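Local atomic coordinates of LPXTG cell wall surface protein (Streptococcus gordonii, PDB entry 4IGB), a protein that is anchored to the streptococcal cell wall and probably helps the bacterium adhere to host surfaces. Residues K289-D299 / V311-P320. Residues are numbered along the deposited sequence; the frame is centred on the assembly and turned at random.
Sequences KIDPRPVLEVD and VTYKATFKVP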
ATOM      1  N   LYS B 289       3.870  -4.550   7.902  1.00 30.02           N
ATOM      2  CA  LYS B 289       4.131  -5.940   8.293  1.00 26.39           C
ATOM      3  C   LYS B 289       3.489  -6.335   9.606  1.00 25.87           C
ATOM      4  O   LYS B 289       3.717  -5.695  10.630  1.00 25.10           O
ATOM      5  CB  LYS B 289       5.639  -6.180   8.439  1.00 32.82           C
ATOM      6  CG  LYS B 289       6.365  -6.589   7.173  1.00 45.10           C
ATOM      7  CD  LYS B 289       7.780  -7.071   7.499  1.00 48.21           C
ATOM      8  CE  LYS B 289       8.650  -7.101   6.253  1.00 50.71           C
ATOM      9  NZ  LYS B 289      10.086  -7.372   6.579  1.00 59.03           N
ATOM     10  N   ILE B 290       2.694  -7.397   9.585  1.00 26.05           N
ATOM     11  CA  ILE B 290       2.291  -8.046  10.829  1.00 28.89           C
ATOM     12  C   ILE B 290       2.811  -9.460  10.713  1.00 24.07           C
ATOM     13  O   ILE B 290       2.133 -10.349  10.210  1.00 27.08           O
ATOM     14  CB  ILE B 290       0.752  -8.017  11.079  1.00 34.33           C
ATOM     15  CG1 ILE B 290       0.274  -6.582  11.313  1.00 26.52           C
ATOM     16  CG2 ILE B 290       0.377  -8.868  12.308  1.00 28.15           C
ATOM     17  CD1 ILE B 290      -1.243  -6.441  11.421  1.00 20.81           C
ATOM     18  N   ASP B 291       4.044  -9.652  11.160  1.00 22.60           N
ATOM     19  CA  ASP B 291       4.766 -10.877  10.879  1.00 28.70           C
ATOM     20  C   ASP B 291       5.733 -11.169  12.023  1.00 28.05           C
ATOM     21  O   ASP B 291       6.616 -10.368  12.315  1.00 27.63           O
ATOM     22  CB  ASP B 291       5.500 -10.727   9.544  1.00 36.42           C
ATOM     23  CG  ASP B 291       6.526 -11.825   9.297  1.00 47.65           C
ATOM     24  OD1 ASP B 291       6.392 -12.925   9.871  1.00 52.35           O
ATOM     25  OD2 ASP B 291       7.474 -11.585   8.513  1.00 54.48           O
ATOM     26  N   PRO B 292       5.575 -12.331  12.666  1.00 24.03           N
ATOM     27  CA  PRO B 292       4.634 -13.401  12.290  1.00 26.28           C
ATOM     28  C   PRO B 292       3.155 -13.067  12.463  1.00 15.13           C
ATOM     29  O   PRO B 292       2.796 -12.227  13.272  1.00 22.82           O
ATOM     30  CB  PRO B 292       5.005 -14.544  13.244  1.00 28.90           C
ATOM     31  CG  PRO B 292       5.626 -13.856  14.424  1.00 35.38           C
ATOM     32  CD  PRO B 292       6.366 -12.678  13.859  1.00 31.17           C
ATOM     33  N   ARG B 293       2.309 -13.749  11.705  1.00 22.50           N
ATOM     34  CA  ARG B 293       0.867 -13.673  11.889  1.00 29.85           C
ATOM     35  C   ARG B 293       0.526 -14.243  13.254  1.00 27.89           C
ATOM     36  O   ARG B 293       1.349 -14.920  13.870  1.00 25.12           O
ATOM     37  CB  ARG B 293       0.149 -14.489  10.807  1.00 22.60           C
ATOM     38  CG  ARG B 293       0.364 -13.973   9.401  1.00 42.64           C
ATOM     39  CD  ARG B 293       0.051 -15.056   8.363  1.00 47.55           C
ATOM     40  NE  ARG B 293      -1.246 -15.699   8.592  1.00 33.51           N
ATOM     41  CZ  ARG B 293      -1.707 -16.723   7.876  1.00 47.83           C
ATOM     42  NH1 ARG B 293      -2.901 -17.245   8.135  1.00 37.09           N
ATOM     43  NH2 ARG B 293      -0.972 -17.227   6.892  1.00 44.35           N
ATOM     44  N   PRO B 294      -0.696 -13.975  13.735  1.00 29.36           N
ATOM     45  CA  PRO B 294      -1.092 -14.603  14.997  1.00 25.65           C
ATOM     46  C   PRO B 294      -1.027 -16.121  14.897  1.00 24.53           C
ATOM     47  O   PRO B 294      -1.333 -16.700  13.848  1.00 21.64           O
ATOM     48  CB  PRO B 294      -2.534 -14.115  15.188  1.00 20.86           C
ATOM     49  CG  PRO B 294      -2.523 -12.760  14.533  1.00 21.36           C
ATOM     50  CD  PRO B 294      -1.655 -12.942  13.306  1.00 17.41           C
ATOM     51  N   VAL B 295      -0.612 -16.747  15.993  1.00 17.94           N
ATOM     52  CA  VAL B 295      -0.529 -18.195  16.085  1.00 25.84           C
ATOM     53  C   VAL B 295      -1.679 -18.730  16.936  1.00 24.21           C
ATOM     54  O   VAL B 295      -1.838 -18.358  18.107  1.00 23.03           O
ATOM     55  CB  VAL B 295       0.817 -18.645  16.705  1.00 25.55           C
ATOM     56  CG1 VAL B 295       0.860 -20.154  16.827  1.00 16.84           C
ATOM     57  CG2 VAL B 295       1.979 -18.135  15.854  1.00 20.15           C
ATOM     58  N   LEU B 296      -2.485 -19.597  16.339  1.00 20.66           N
ATOM     59  CA  LEU B 296      -3.656 -20.122  17.012  1.00 18.35           C
ATOM     60  C   LEU B 296      -3.483 -21.600  17.257  1.00 18.80           C
ATOM     61  O   LEU B 296      -3.050 -22.331  16.370  1.00 28.28           O
ATOM     62  CB  LEU B 296      -4.912 -19.875  16.171  1.00 22.91           C
ATOM     63  CG  LEU B 296      -6.226 -20.390  16.766  1.00 26.45           C
ATOM     64  CD1 LEU B 296      -6.552 -19.623  18.045  1.00 20.99           C
ATOM     65  CD2 LEU B 296      -7.357 -20.268  15.756  1.00 17.29           C
ATOM     66  N   GLU B 297      -3.833 -22.035  18.460  1.00 19.45           N
ATOM     67  CA  GLU B 297      -3.738 -23.433  18.839  1.00 24.89           C
ATOM     68  C   GLU B 297      -5.048 -23.847  19.497  1.00 25.36           C
ATOM     69  O   GLU B 297      -5.720 -23.029  20.114  1.00 31.21           O
ATOM     70  CB  GLU B 297      -2.575 -23.634  19.819  1.00 23.61           C
ATOM     71  CG  GLU B 297      -1.271 -22.989  19.367  1.00 33.69           C
ATOM     72  CD  GLU B 297      -0.186 -23.028  20.441  1.00 41.14           C
ATOM     73  OE1 GLU B 297       0.190 -21.956  20.962  1.00 39.09           O
ATOM     74  OE2 GLU B 297       0.301 -24.131  20.758  1.00 51.61           O
ATOM     75  N   VAL B 298      -5.405 -25.117  19.370  1.00 22.19           N
ATOM     76  CA  VAL B 298      -6.616 -25.625  19.980  1.00 24.92           C
ATOM     77  C   VAL B 298      -6.310 -26.891  20.776  1.00 26.57           C
ATOM     78  O   VAL B 298      -5.499 -27.718  20.357  1.00 27.59           O
ATOM     79  CB  VAL B 298      -7.697 -25.937  18.924  1.00 29.54           C
ATOM     80  CG1 VAL B 298      -7.230 -27.051  17.981  1.00 22.52           C
ATOM     81  CG2 VAL B 298      -9.008 -26.324  19.598  1.00 30.70           C
ATOM     82  N   ASP B 299      -6.964 -27.027  21.921  1.00 24.69           N
ATOM     83  CA  ASP B 299      -6.883 -28.232  22.740  1.00 26.88           C
ATOM     84  C   ASP B 299      -8.306 -28.628  23.103  1.00 30.95           C
ATOM     85  O   ASP B 299      -9.000 -27.870  23.784  1.00 28.85           O
ATOM     86  CB  ASP B 299      -6.050 -27.951  23.997  1.00 27.91           C
ATOM     87  CG  ASP B 299      -5.985 -29.140  24.951  1.00 39.92           C
ATOM     88  OD1 ASP B 299      -5.582 -28.939  26.115  1.00 46.14           O
ATOM     89  OD2 ASP B 299      -6.332 -30.270  24.548  1.00 46.08           O
ATOM     90  N   VAL B 311     -13.364 -27.036  24.746  1.00 32.43           N
ATOM     91  CA  VAL B 311     -12.383 -26.779  23.708  1.00 22.25           C
ATOM     92  C   VAL B 311     -11.766 -25.418  24.014  1.00 27.78           C
ATOM     93  O   VAL B 311     -12.471 -24.436  24.263  1.00 25.71           O
ATOM     94  CB  VAL B 311     -12.957 -26.873  22.265  1.00 36.71           C
ATOM     95  CG1 VAL B 311     -14.154 -27.825  22.207  1.00 32.54           C
ATOM     96  CG2 VAL B 311     -13.336 -25.513  21.742  1.00 40.70           C
ATOM     97  N   THR B 312     -10.440 -25.386  24.039  1.00 23.30           N
ATOM     98  CA  THR B 312      -9.713 -24.226  24.510  1.00 17.21           C
ATOM     99  C   THR B 312      -8.817 -23.708  23.409  1.00 24.79           C
ATOM    100  O   THR B 312      -8.040 -24.467  22.832  1.00 29.52           O
ATOM    101  CB  THR B 312      -8.842 -24.602  25.726  1.00 29.71           C
ATOM    102  OG1 THR B 312      -9.669 -25.215  26.717  1.00 27.00           O
ATOM    103  CG2 THR B 312      -8.173 -23.373  26.321  1.00 24.36           C
ATOM    104  N   TYR B 313      -8.918 -22.413  23.133  1.00 22.49           N
ATOM    105  CA  TYR B 313      -8.132 -21.787  22.089  1.00 19.81           C
ATOM    106  C   TYR B 313      -7.041 -20.903  22.682  1.00 22.47           C
ATOM    107  O   TYR B 313      -7.309 -20.062  23.527  1.00 23.85           O
ATOM    108  CB  TYR B 313      -9.035 -20.957  21.173  1.00 18.85           C
ATOM    109  CG  TYR B 313     -10.055 -21.781  20.393  1.00 26.68           C
ATOM    110  CD1 TYR B 313      -9.658 -22.585  19.328  1.00 27.05           C
ATOM    111  CD2 TYR B 313     -11.403 -21.744  20.714  1.00 24.70           C
ATOM    112  CE1 TYR B 313     -10.577 -23.339  18.607  1.00 25.56           C
ATOM    113  CE2 TYR B 313     -12.341 -22.501  19.992  1.00 27.30           C
ATOM    114  CZ  TYR B 313     -11.917 -23.290  18.943  1.00 25.84           C
ATOM    115  OH  TYR B 313     -12.823 -24.034  18.224  1.00 24.16           O
ATOM    116  N   LYS B 314      -5.807 -21.109  22.239  1.00 23.26           N
ATOM    117  CA  LYS B 314      -4.706 -20.257  22.651  1.00 23.97           C
ATOM    118  C   LYS B 314      -4.233 -19.478  21.446  1.00 19.28           C
ATOM    119  O   LYS B 314      -3.827 -20.058  20.436  1.00 21.08           O
ATOM    120  CB  LYS B 314      -3.551 -21.085  23.213  1.00 24.88           C
ATOM    121  CG  LYS B 314      -2.423 -20.253  23.825  1.00 26.16           C
ATOM    122  CD  LYS B 314      -1.304 -21.165  24.356  1.00 30.50           C
ATOM    123  CE  LYS B 314      -0.127 -20.371  24.920  1.00 45.21           C
ATOM    124  NZ  LYS B 314       1.042 -21.250  25.240  1.00 47.78           N
ATOM    125  N   ALA B 315      -4.293 -18.160  21.551  1.00 18.23           N
ATOM    126  CA  ALA B 315      -3.850 -17.310  20.460  1.00 24.52           C
ATOM    127  C   ALA B 315      -2.712 -16.409  20.897  1.00 19.99           C
ATOM    128  O   ALA B 315      -2.805 -15.701  21.904  1.00 18.88           O
ATOM    129  CB  ALA B 315      -5.005 -16.479  19.925  1.00 21.80           C
ATOM    130  N   THR B 316      -1.641 -16.429  20.120  1.00 21.43           N
ATOM    131  CA  THR B 316      -0.475 -15.612  20.411  1.00 23.00           C
ATOM    132  C   THR B 316      -0.319 -14.523  19.366  1.00 20.82           C
ATOM    133  O   THR B 316      -0.166 -14.807  18.178  1.00 20.85           O
ATOM    134  CB  THR B 316       0.764 -16.479  20.412  1.00 25.94           C
ATOM    135  OG1 THR B 316       0.585 -17.525  21.374  1.00 23.37           O
ATOM    136  CG2 THR B 316       2.007 -15.649  20.737  1.00 29.47           C
ATOM    137  N   PHE B 317      -0.364 -13.272  19.804  1.00 21.69           N
ATOM    138  CA  PHE B 317      -0.346 -12.158  18.859  1.00 26.01           C
ATOM    139  C   PHE B 317       0.978 -11.418  18.922  1.00 26.75           C
ATOM    140  O   PHE B 317       1.328 -10.863  19.958  1.00 21.78           O
ATOM    141  CB  PHE B 317      -1.504 -11.191  19.153  1.00 20.92           C
ATOM    142  CG  PHE B 317      -2.863 -11.846  19.100  1.00 22.44           C
ATOM    143  CD1 PHE B 317      -3.593 -11.855  17.928  1.00 17.66           C
ATOM    144  CD2 PHE B 317      -3.399 -12.456  20.221  1.00 17.30           C
ATOM    145  CE1 PHE B 317      -4.843 -12.473  17.865  1.00 20.68           C
ATOM    146  CE2 PHE B 317      -4.653 -13.068  20.169  1.00 29.38           C
ATOM    147  CZ  PHE B 317      -5.372 -13.076  18.986  1.00 20.86           C
ATOM    148  N   LYS B 318       1.709 -11.394  17.813  1.00 26.05           N
ATOM    149  CA  LYS B 318       2.911 -10.568  17.754  1.00 27.30           C
ATOM    150  C   LYS B 318       2.505  -9.136  17.444  1.00 27.17           C
ATOM    151  O   LYS B 318       1.702  -8.890  16.540  1.00 24.56           O
ATOM    152  CB  LYS B 318       3.905 -11.102  16.713  1.00 27.16           C
ATOM    153  CG  LYS B 318       5.200 -10.275  16.553  1.00 32.03           C
ATOM    154  CD  LYS B 318       4.942  -8.973  15.795  1.00 43.21           C
ATOM    155  CE  LYS B 318       5.915  -8.727  14.651  1.00 49.10           C
ATOM    156  NZ  LYS B 318       7.365  -8.897  14.965  1.00 28.78           N
ATOM    157  N   VAL B 319       3.071  -8.195  18.193  1.00 20.96           N
ATOM    158  CA  VAL B 319       2.759  -6.792  18.040  1.00 23.07           C
ATOM    159  C   VAL B 319       3.757  -6.083  17.119  1.00 27.29           C
ATOM    160  O   VAL B 319       4.958  -6.098  17.369  1.00 24.96           O
ATOM    161  CB  VAL B 319       2.755  -6.096  19.421  1.00 34.66           C
ATOM    162  CG1 VAL B 319       2.479  -4.620  19.269  1.00 37.41           C
ATOM    163  CG2 VAL B 319       1.741  -6.757  20.361  1.00 25.76           C
ATOM    164  N   PRO B 320       3.257  -5.436  16.052  1.00 25.90           N
ATOM    165  CA  PRO B 320       4.123  -4.711  15.113  1.00 19.75           C
ATOM    166  C   PRO B 320       4.838  -3.544  15.778  1.00 20.10           C
ATOM    167  O   PRO B 320       4.245  -2.846  16.592  1.00 23.76           O
ATOM    168  CB  PRO B 320       3.138  -4.158  14.069  1.00 18.73           C
ATOM    169  CG  PRO B 320       1.869  -4.839  14.311  1.00 27.21           C
ATOM    170  CD  PRO B 320       1.834  -5.255  15.737  1.00 16.59           C
TER
HETATM  171  O   HOH W   1       0.636 -11.305  15.170  1.00 18.71           O
HETATM  172  O   HOH W   2       2.160 -14.526  16.446  1.00 30.61           O
HETATM  173  O   HOH W   3      -0.806 -19.587  20.455  1.00 25.56           O
HETATM  174  O   HOH W   4      -9.778 -28.037  26.411  1.00 38.03           O
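An antiparallel beta hairpin in the adhesin-like N2 domain joins Val295–Asp299 to Thr312–Thr316. Three hydrogen-bonded pairs, Val295 with Thr316, Glu297 with Lys314 and Asp299 with Thr312, each close a ring of two N-H...O=C bonds; Thr316 N to Val295 O, at 2.8 Å and 166°, is nearly straight.

Apolar and aromatic residues suit the face of Leu296, Val298, Tyr313 and Ala315, where Leu296 and Tyr313 meet side chains of strand 409-417 and, with Val298, touch the neighbouring strand 427-432. Val298 and Tyr313 run side by side, and CG2 of Val298 approaches CE1 of the Tyr313 ring obliquely, at 3.5 Å. Leu296, with CG anti to the backbone N (chi1 180°), brings CD1 to within 4.0 Å of CB of Ala315, a small methyl. Where the strand gives way to loop, the rigid Pro294 ring sets CG 3.7 Å from CD1 of Phe317, again obliquely.

Mostly polar residues suit the more exposed opposite face. Glu297 and Lys314 extend alongside each other, their charges near but short of a salt bridge, with OE1 of Glu297 4.4 Å from NZ of Lys314. A water links OE1 of Glu297, O of Val295 and OG1 of Thr316.

Toward Lys289 and Pro320 waters extend the ladder: one donates to O of Arg293 and to O of Thr316, which also accepts N-H of Val295, another to O of Pro292 and O of Lys318. The Lys318 chain, bent at chi2 (-74°) and again further out, crosses the ring of Pro292, which follows a cis peptide bond, at about a right angle, with CG of Lys318 3.8 Å from CD of Pro292.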